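Local atomic coordinates of probable sugar kinase (Clostridium perfringens, PDB entry 3KZH), a protein that probably phosphorylates a carbohydrate as a kinase of the PfkB (ribokinase-like) family, and has beta-D-glucopyranose bound in its crystal structure. Residues Lys130-Ile133 against Phe134-Glu138; Tyr83-Asp86 against Asp87-Val90; Ile39-Gly43 against Val44-Ile48. One frame throughout, in Å; residues are numbered along the deposited sequence.

How the interactions relate
All three contacts are local and lie within one ribokinase-like fold. In chain order interaction 3 comes first, where strand 32-42 of the four-stranded sheet passes into helix 44-54. Interaction 2 follows, a turn between edge strand 83-84 of the ten-stranded sheet and strand 89-90, and interaction 1 is the short helix 131-135 leading into strand 139-143 of the same large sheet. Interactions 1 and 2, centres about 13 Å apart, touch through I133 and D87; interactions 2 and 3, centres about 14 Å apart, meet at Y83 and R46. In interaction 3 the V44 side chain comes within about 6 Å of bound glucose. Together they join the small sheet, the large sheet's edge and its helical layer.

Interaction 1: Lys130-Ile133 against Phe134-Glu138; sequences KREI and FENAE
R131 and E135, one helical turn apart, are joined twice, once through their side chains and once through the backbone. The salt bridge runs from R131 NH2 to E135 OE2 at 2.9 Å, nearly straight at 163°. The oxygen offers its syn lone pair and lies almost in the guanidinium plane. A second link of the bridge, R131 NE to E135 OE1, is weak at 3.4 Å; the two planes are 69° apart, consistent with the lack of a flat two-pronged pair. R131 reaches its partner by tucking CG between its own N and carbonyl carbon (chi1 59°) and bending again at chi3, while the E135 chain runs out straight beyond CG.

Below the bridge the main chain pairs in helical fashion. E135 N donates to R131 O at 2.9 Å and N136 N to E132 O at 3.2 Å, the latter coming from above the carbonyl plane. At the start of the helix, I133 N is taken up by K130 O at 2.9 Å, and at its end A137 N reaches F134 O at 3.2 Å. I133 O has the hydroxyl of Y8 as a partner, with the methyl CB of A137 close by at 3.4 Å. F134 turns its ring into the protein, where it stacks on F157 and meets L10, M62 and L153; its CD2 lies 3.3 Å from K130 O.

The chemistry therefore divides by side. The buried side of this short helix is held by aromatic and aliphatic packing with one hydrogen bond to Y8, whereas the outer one carries an ion pair with one strong bond and one slack one. Being near solvent, that pair probably adds only modestly to stability, and backbone hydrogen bonds carry most of the polar pairing.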
loop_
_atom_site.group_PDB
_atom_site.type_symbol
_atom_site.label_atom_id
_atom_site.label_comp_id
_atom_site.label_asym_id
_atom_site.label_seq_id
_atom_site.Cartn_x
_atom_site.Cartn_y
_atom_site.Cartn_z
ATOM N N LYS A 130 13.306 8.722 24.336
ATOM C CA LYS A 130 13.889 7.443 23.934
ATOM C C LYS A 130 15.401 7.388 24.150
ATOM O O LYS A 130 16.072 6.536 23.569
ATOM C CB LYS A 130 13.579 7.161 22.453
ATOM C CG LYS A 130 12.103 7.102 22.069
ATOM C CD LYS A 130 11.363 5.980 22.773
ATOM C CE LYS A 130 9.994 5.758 22.178
ATOM N NZ LYS A 130 9.184 6.997 22.107
ATOM N N ARG A 131 15.925 8.256 25.021
ATOM C CA ARG A 131 17.369 8.329 25.318
ATOM C C ARG A 131 18.011 7.003 25.750
ATOM O O ARG A 131 19.152 6.715 25.409
ATOM C CB ARG A 131 17.645 9.406 26.378
ATOM C CG ARG A 131 16.924 9.192 27.710
ATOM C CD ARG A 131 17.408 10.142 28.770
ATOM N NE ARG A 131 18.768 9.823 29.190
ATOM C CZ ARG A 131 19.303 10.184 30.353
ATOM N NH1 ARG A 131 18.597 10.886 31.240
ATOM N NH2 ARG A 131 20.550 9.832 30.636
ATOM N N GLU A 132 17.223 6.176 26.429
ATOM C CA GLU A 132 17.659 4.876 26.927
ATOM C C GLU A 132 17.890 3.866 25.795
ATOM O O GLU A 132 18.682 2.933 25.943
ATOM C CB GLU A 132 16.618 4.350 27.906
ATOM C CG GLU A 132 17.160 3.463 28.987
ATOM C CD GLU A 132 16.085 3.067 29.966
ATOM O OE1 GLU A 132 15.805 3.860 30.891
ATOM O OE2 GLU A 132 15.511 1.970 29.790
ATOM N N ILE A 133 17.212 4.068 24.664
ATOM C CA ILE A 133 17.379 3.189 23.508
ATOM C C ILE A 133 18.736 3.484 22.856
ATOM O O ILE A 133 19.456 2.561 22.479
ATOM C CB ILE A 133 16.215 3.333 22.480
ATOM C CG1 ILE A 133 14.846 3.162 23.164
ATOM C CG2 ILE A 133 16.383 2.324 21.317
ATOM C CD1 ILE A 133 14.599 1.793 23.849
ATOM N N PHE A 134 19.093 4.771 22.809
ATOM C CA PHE A 134 20.367 5.237 22.257
ATOM C C PHE A 134 21.538 4.846 23.152
ATOM O O PHE A 134 22.482 4.209 22.690
ATOM C CB PHE A 134 20.372 6.753 22.087
ATOM C CG PHE A 134 19.462 7.257 21.012
ATOM C CD1 PHE A 134 19.892 7.293 19.674
ATOM C CD2 PHE A 134 18.194 7.763 21.332
ATOM C CE1 PHE A 134 19.061 7.836 18.653
ATOM C CE2 PHE A 134 17.352 8.310 20.330
ATOM C CZ PHE A 134 17.787 8.348 18.988
ATOM N N GLU A 135 21.420 5.157 24.446
ATOM C CA GLU A 135 22.453 4.867 25.449
ATOM C C GLU A 135 22.836 3.392 25.630
ATOM O O GLU A 135 24.012 3.084 25.871
ATOM C CB GLU A 135 22.076 5.486 26.803
ATOM C CG GLU A 135 22.000 7.004 26.779
ATOM C CD GLU A 135 21.518 7.630 28.076
ATOM O OE1 GLU A 135 20.656 7.033 28.756
ATOM O OE2 GLU A 135 21.999 8.737 28.408
ATOM N N ASN A 136 21.860 2.495 25.491
ATOM C CA ASN A 136 22.110 1.059 25.636
ATOM C C ASN A 136 22.357 0.328 24.311
ATOM O O ASN A 136 22.492 -0.898 24.290
ATOM C CB ASN A 136 20.986 0.382 26.431
ATOM C CG ASN A 136 20.866 0.919 27.847
ATOM O OD1 ASN A 136 19.929 1.652 28.163
ATOM N ND2 ASN A 136 21.826 0.575 28.700
ATOM N N ALA A 137 22.409 1.084 23.211
ATOM C CA ALA A 137 22.677 0.529 21.888
ATOM C C ALA A 137 24.177 0.356 21.740
ATOM O O ALA A 137 24.936 1.267 22.079
ATOM C CB ALA A 137 22.151 1.453 20.810
ATOM N N GLU A 138 24.612 -0.813 21.268
ATOM C CA GLU A 138 26.049 -1.064 21.102
ATOM C C GLU A 138 26.592 -0.187 19.980
ATOM O O GLU A 138 27.658 0.416 20.116
ATOM C CB GLU A 138 26.342 -2.537 20.806
ATOM C CG GLU A 138 25.645 -3.556 21.691
ATOM C CD GLU A 138 26.187 -3.611 23.113
ATOM O OE1 GLU A 138 27.427 -3.555 23.293
ATOM O OE2 GLU A 138 25.368 -3.730 24.052
#

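Interaction 2: Tyr83-Asp86 against Asp87-Val90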
loop_
_atom_site.group_PDB
_atom_site.type_symbol
_atom_site.label_atom_id
_atom_site.label_comp_id
_atom_site.label_asym_id
_atom_site.label_seq_id
_atom_site.Cartn_x
_atom_site.Cartn_y
_atom_site.Cartn_z
ATOM N N TYR A 83 12.958 -6.602 12.030
ATOM C CA TYR A 83 13.584 -5.352 12.464
ATOM C C TYR A 83 12.529 -4.621 13.298
ATOM O O TYR A 83 11.461 -4.252 12.807
ATOM C CB TYR A 83 14.191 -4.526 11.300
ATOM C CG TYR A 83 13.307 -4.168 10.115
ATOM C CD1 TYR A 83 12.795 -2.868 9.973
ATOM C CD2 TYR A 83 13.022 -5.107 9.101
ATOM C CE1 TYR A 83 12.011 -2.497 8.851
ATOM C CE2 TYR A 83 12.233 -4.745 7.960
ATOM C CZ TYR A 83 11.730 -3.434 7.856
ATOM O OH TYR A 83 10.895 -3.080 6.815
ATOM N N HIS A 84 12.804 -4.555 14.600
ATOM C CA HIS A 84 11.915 -3.969 15.609
ATOM C C HIS A 84 11.770 -2.456 15.555
ATOM O O HIS A 84 12.694 -1.704 15.850
ATOM C CB HIS A 84 12.349 -4.460 16.985
ATOM C CG HIS A 84 12.579 -5.941 17.034
ATOM N ND1 HIS A 84 11.553 -6.857 16.909
ATOM C CD2 HIS A 84 13.721 -6.665 17.110
ATOM C CE1 HIS A 84 12.057 -8.079 16.902
ATOM N NE2 HIS A 84 13.367 -7.992 17.023
HETATM N N MSE A 85 10.563 -2.033 15.207
HETATM C CA MSE A 85 10.233 -0.623 15.050
HETATM C C MSE A 85 9.392 -0.031 16.176
HETATM O O MSE A 85 8.862 1.073 16.029
HETATM C CB MSE A 85 9.520 -0.416 13.705
HETATM C CG MSE A 85 10.350 -0.713 12.483
HETATM SE SE MSE A 85 9.322 -0.307 10.909
HETATM C CE MSE A 85 9.507 1.604 10.964
ATOM N N ASP A 86 9.321 -0.743 17.300
ATOM C CA ASP A 86 8.539 -0.370 18.491
ATOM C C ASP A 86 8.738 1.053 19.006
ATOM O O ASP A 86 7.771 1.741 19.333
ATOM C CB ASP A 86 8.840 -1.350 19.634
ATOM C CG ASP A 86 8.531 -2.799 19.274
ATOM O OD1 ASP A 86 9.120 -3.341 18.304
ATOM O OD2 ASP A 86 7.700 -3.402 19.979
ATOM N N ASP A 87 9.983 1.509 18.984
ATOM C CA ASP A 87 10.339 2.834 19.472
ATOM C C ASP A 87 10.272 3.976 18.463
ATOM O O ASP A 87 10.762 5.074 18.743
ATOM C CB ASP A 87 11.723 2.780 20.138
ATOM C CG ASP A 87 11.790 1.757 21.252
ATOM O OD1 ASP A 87 11.071 1.926 22.252
ATOM O OD2 ASP A 87 12.545 0.769 21.119
ATOM N N SER A 88 9.615 3.743 17.326
ATOM C CA SER A 88 9.487 4.751 16.265
ATOM C C SER A 88 8.479 5.857 16.569
ATOM O O SER A 88 7.632 5.726 17.467
ATOM C CB SER A 88 9.089 4.103 14.931
ATOM O OG SER A 88 10.034 3.148 14.500
HETATM N N MSE A 89 8.580 6.947 15.809
HETATM C CA MSE A 89 7.658 8.072 15.942
HETATM C C MSE A 89 6.460 7.891 15.025
HETATM O O MSE A 89 6.622 7.691 13.824
HETATM C CB MSE A 89 8.344 9.418 15.640
HETATM C CG MSE A 89 7.393 10.648 15.707
HETATM SE SE MSE A 89 8.273 12.307 15.368
HETATM C CE MSE A 89 8.025 12.394 13.491
ATOM N N VAL A 90 5.272 7.913 15.616
ATOM C CA VAL A 90 4.032 7.796 14.866
ATOM C C VAL A 90 3.295 9.143 14.936
ATOM O O VAL A 90 3.069 9.677 16.023
ATOM C CB VAL A 90 3.139 6.593 15.368
ATOM C CG1 VAL A 90 3.905 5.279 15.251
ATOM C CG2 VAL A 90 2.667 6.787 16.822
HETATM O O HOH W 1 12.217 1.172 17.384
#
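A type I beta turn from M85 to S88 bends the chain between strand 83-84 and strand 89-90, and its closing residues meet through a single carbonyl. M85 O accepts from S88 N at 3.1 Å, the usual i+3 to i bond of the turn, and also from S88 OG at 2.8 Å. Both donors arrive from the same face of the carbonyl: the amide from well above its plane, the hydroxyl tilted 27° from it. The hydroxyl is set for this by a chi1 of -60°, which lays OG beside its own backbone N, so that one residue grips the acceptor with two groups. S88 OG in turn takes the amide of S63, and its proton and its acceptor capacity are both put to use.

Alongside the hydroxyl runs the selenomethionine M85. Its CB is 3.7 Å from S88 OG, and the bend at its last torsion returns CE to 3.9 Å from S88 OG. Beyond, this buried chain packs on F61, I74 and S78.

At the corner, D86 and D87 take no part in the closing bonds. The amide of D87 gives its hydrogen to a water, 2.8 Å from D87 N, which also lies 3.3 Å from H84 O. The carboxylate of D87 turns to N60, whose ND2 it binds through OD2.

Doubly gripped in this way, the bend moves the chain from the edge of the large sheet to strand 89-90, which pairs with strand 64-65: a compact type I turn linking two sheets in the alpha/beta fold of ribokinase-like proteins.

Interaction 3: Ile39-Gly43 against Val44-Ile48; sequences ISFGG and VCRNI
The guanidinium of R46 is the flat group on which this contact turns: F41 CB rests over one face, 3.6 Å from R46 CZ and shifted toward the rim, while G42 O lies at the edge in the plane. That edge is used by a weak hydrogen bond, R46 NH1 to G42 O at 3.3 Å. The ring of F41 meets R46 NE obliquely, and farther out it approaches the ring of H77 at a slant.

R46 reaches back over the end of strand 32-42 because CG stands opposite its backbone N (chi1 -161°) and the chain then kinks at both chi2 and chi3. Its remaining nitrogens are engaged elsewhere: NH2 makes a salt bridge with E50, and NE a weak bond with Y83. NH1 also points at N47 OD1, though the modelled separation is too short to be taken literally. On its other arm, N47 ND2 binds D257, of the GAGD sequence shared by the family.

At the junction, G43 is the N-cap of helix 44-54. Its carbonyl O receives N47 N at 3.0 Å and, weakly and with a bent angle, R46 N at 3.0 Å. A positive phi of 98° lets this glycine swing the chain from strand into helix; the axes of 39-42 and 44-48 stand at 90° and pass 7.5 Å apart. The glycine pair is consistent with the diglycine of ribokinase relatives, which joins the lid to the core. The V44 side chain that follows is about 6 Å from the bound glucose.

Chemically, a buried arginine with its charge met by E50 and its N-H groups spread over several acceptors fastens the glycine pair to the first turn of the helix.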
loop_
_atom_site.group_PDB
_atom_site.type_symbol
_atom_site.label_atom_id
_atom_site.label_comp_id
_atom_site.label_asym_id
_atom_site.label_seq_id
_atom_site.Cartn_x
_atom_site.Cartn_y
_atom_site.Cartn_z
ATOM N N ILE A 39 4.788 -1.464 -5.846
ATOM C CA ILE A 39 4.927 -0.901 -4.502
ATOM C C ILE A 39 6.191 -1.493 -3.870
ATOM O O ILE A 39 6.367 -2.713 -3.838
ATOM C CB ILE A 39 3.700 -1.202 -3.580
ATOM C CG1 ILE A 39 2.380 -0.838 -4.264
ATOM C CG2 ILE A 39 3.791 -0.391 -2.290
ATOM C CD1 ILE A 39 1.756 -1.982 -5.057
ATOM N N SER A 40 7.081 -0.621 -3.404
ATOM C CA SER A 40 8.322 -1.058 -2.765
ATOM C C SER A 40 8.692 -0.179 -1.581
ATOM O O SER A 40 8.321 0.989 -1.526
ATOM C CB SER A 40 9.475 -1.096 -3.772
ATOM O OG SER A 40 9.726 0.184 -4.323
ATOM N N PHE A 41 9.430 -0.759 -0.640
ATOM C CA PHE A 41 9.884 -0.050 0.549
ATOM C C PHE A 41 11.313 0.451 0.376
ATOM O O PHE A 41 12.202 -0.293 -0.048
ATOM C CB PHE A 41 9.786 -0.950 1.779
ATOM C CG PHE A 41 8.406 -1.477 2.049
ATOM C CD1 PHE A 41 7.291 -0.616 2.082
ATOM C CD2 PHE A 41 8.218 -2.842 2.315
ATOM C CE1 PHE A 41 6.001 -1.103 2.377
ATOM C CE2 PHE A 41 6.927 -3.344 2.610
ATOM C CZ PHE A 41 5.821 -2.470 2.647
ATOM N N GLY A 42 11.520 1.720 0.716
ATOM C CA GLY A 42 12.821 2.345 0.568
ATOM C C GLY A 42 13.270 3.143 1.769
ATOM O O GLY A 42 12.684 3.048 2.851
ATOM N N GLY A 43 14.261 4.004 1.528
ATOM C CA GLY A 43 14.874 4.805 2.577
ATOM C C GLY A 43 16.128 4.034 2.951
ATOM O O GLY A 43 16.023 2.864 3.308
ATOM N N VAL A 44 17.302 4.661 2.823
ATOM C CA VAL A 44 18.616 4.045 3.125
ATOM C C VAL A 44 18.640 3.285 4.455
ATOM O O VAL A 44 18.993 2.102 4.503
ATOM C CB VAL A 44 19.768 5.121 3.115
ATOM C CG1 VAL A 44 21.099 4.533 3.594
ATOM C CG2 VAL A 44 19.946 5.699 1.713
ATOM N N CYS A 45 18.200 3.971 5.507
ATOM C CA CYS A 45 18.149 3.428 6.855
ATOM C C CYS A 45 17.209 2.242 7.013
ATOM O O CYS A 45 17.534 1.295 7.733
ATOM C CB CYS A 45 17.830 4.543 7.835
ATOM S SG CYS A 45 19.193 5.747 8.004
ATOM N N ARG A 46 16.085 2.258 6.289
ATOM C CA ARG A 46 15.124 1.146 6.329
ATOM C C ARG A 46 15.677 -0.080 5.622
ATOM O O ARG A 46 15.393 -1.202 6.027
ATOM C CB ARG A 46 13.766 1.535 5.720
ATOM C CG ARG A 46 12.601 0.608 6.151
ATOM C CD ARG A 46 11.724 0.164 4.998
ATOM N NE ARG A 46 12.187 -1.103 4.426
ATOM C CZ ARG A 46 13.036 -1.204 3.412
ATOM N NH1 ARG A 46 13.503 -0.111 2.844
ATOM N NH2 ARG A 46 13.493 -2.380 3.035
ATOM N N ASN A 47 16.468 0.158 4.575
ATOM C CA ASN A 47 17.114 -0.895 3.805
ATOM C C ASN A 47 18.223 -1.517 4.661
ATOM O O ASN A 47 18.358 -2.737 4.690
ATOM C CB ASN A 47 17.716 -0.348 2.488
ATOM C CG ASN A 47 16.688 0.353 1.588
ATOM O OD1 ASN A 47 15.545 -0.070 1.473
ATOM N ND2 ASN A 47 17.115 1.429 0.939
ATOM N N ILE A 48 18.978 -0.681 5.388
ATOM C CA ILE A 48 20.069 -1.158 6.257
ATOM C C ILE A 48 19.502 -2.096 7.330
ATOM O O ILE A 48 19.959 -3.234 7.452
ATOM C CB ILE A 48 20.879 0.019 6.926
ATOM C CG1 ILE A 48 21.645 0.807 5.859
ATOM C CG2 ILE A 48 21.880 -0.512 7.955
ATOM C CD1 ILE A 48 22.279 2.114 6.336
#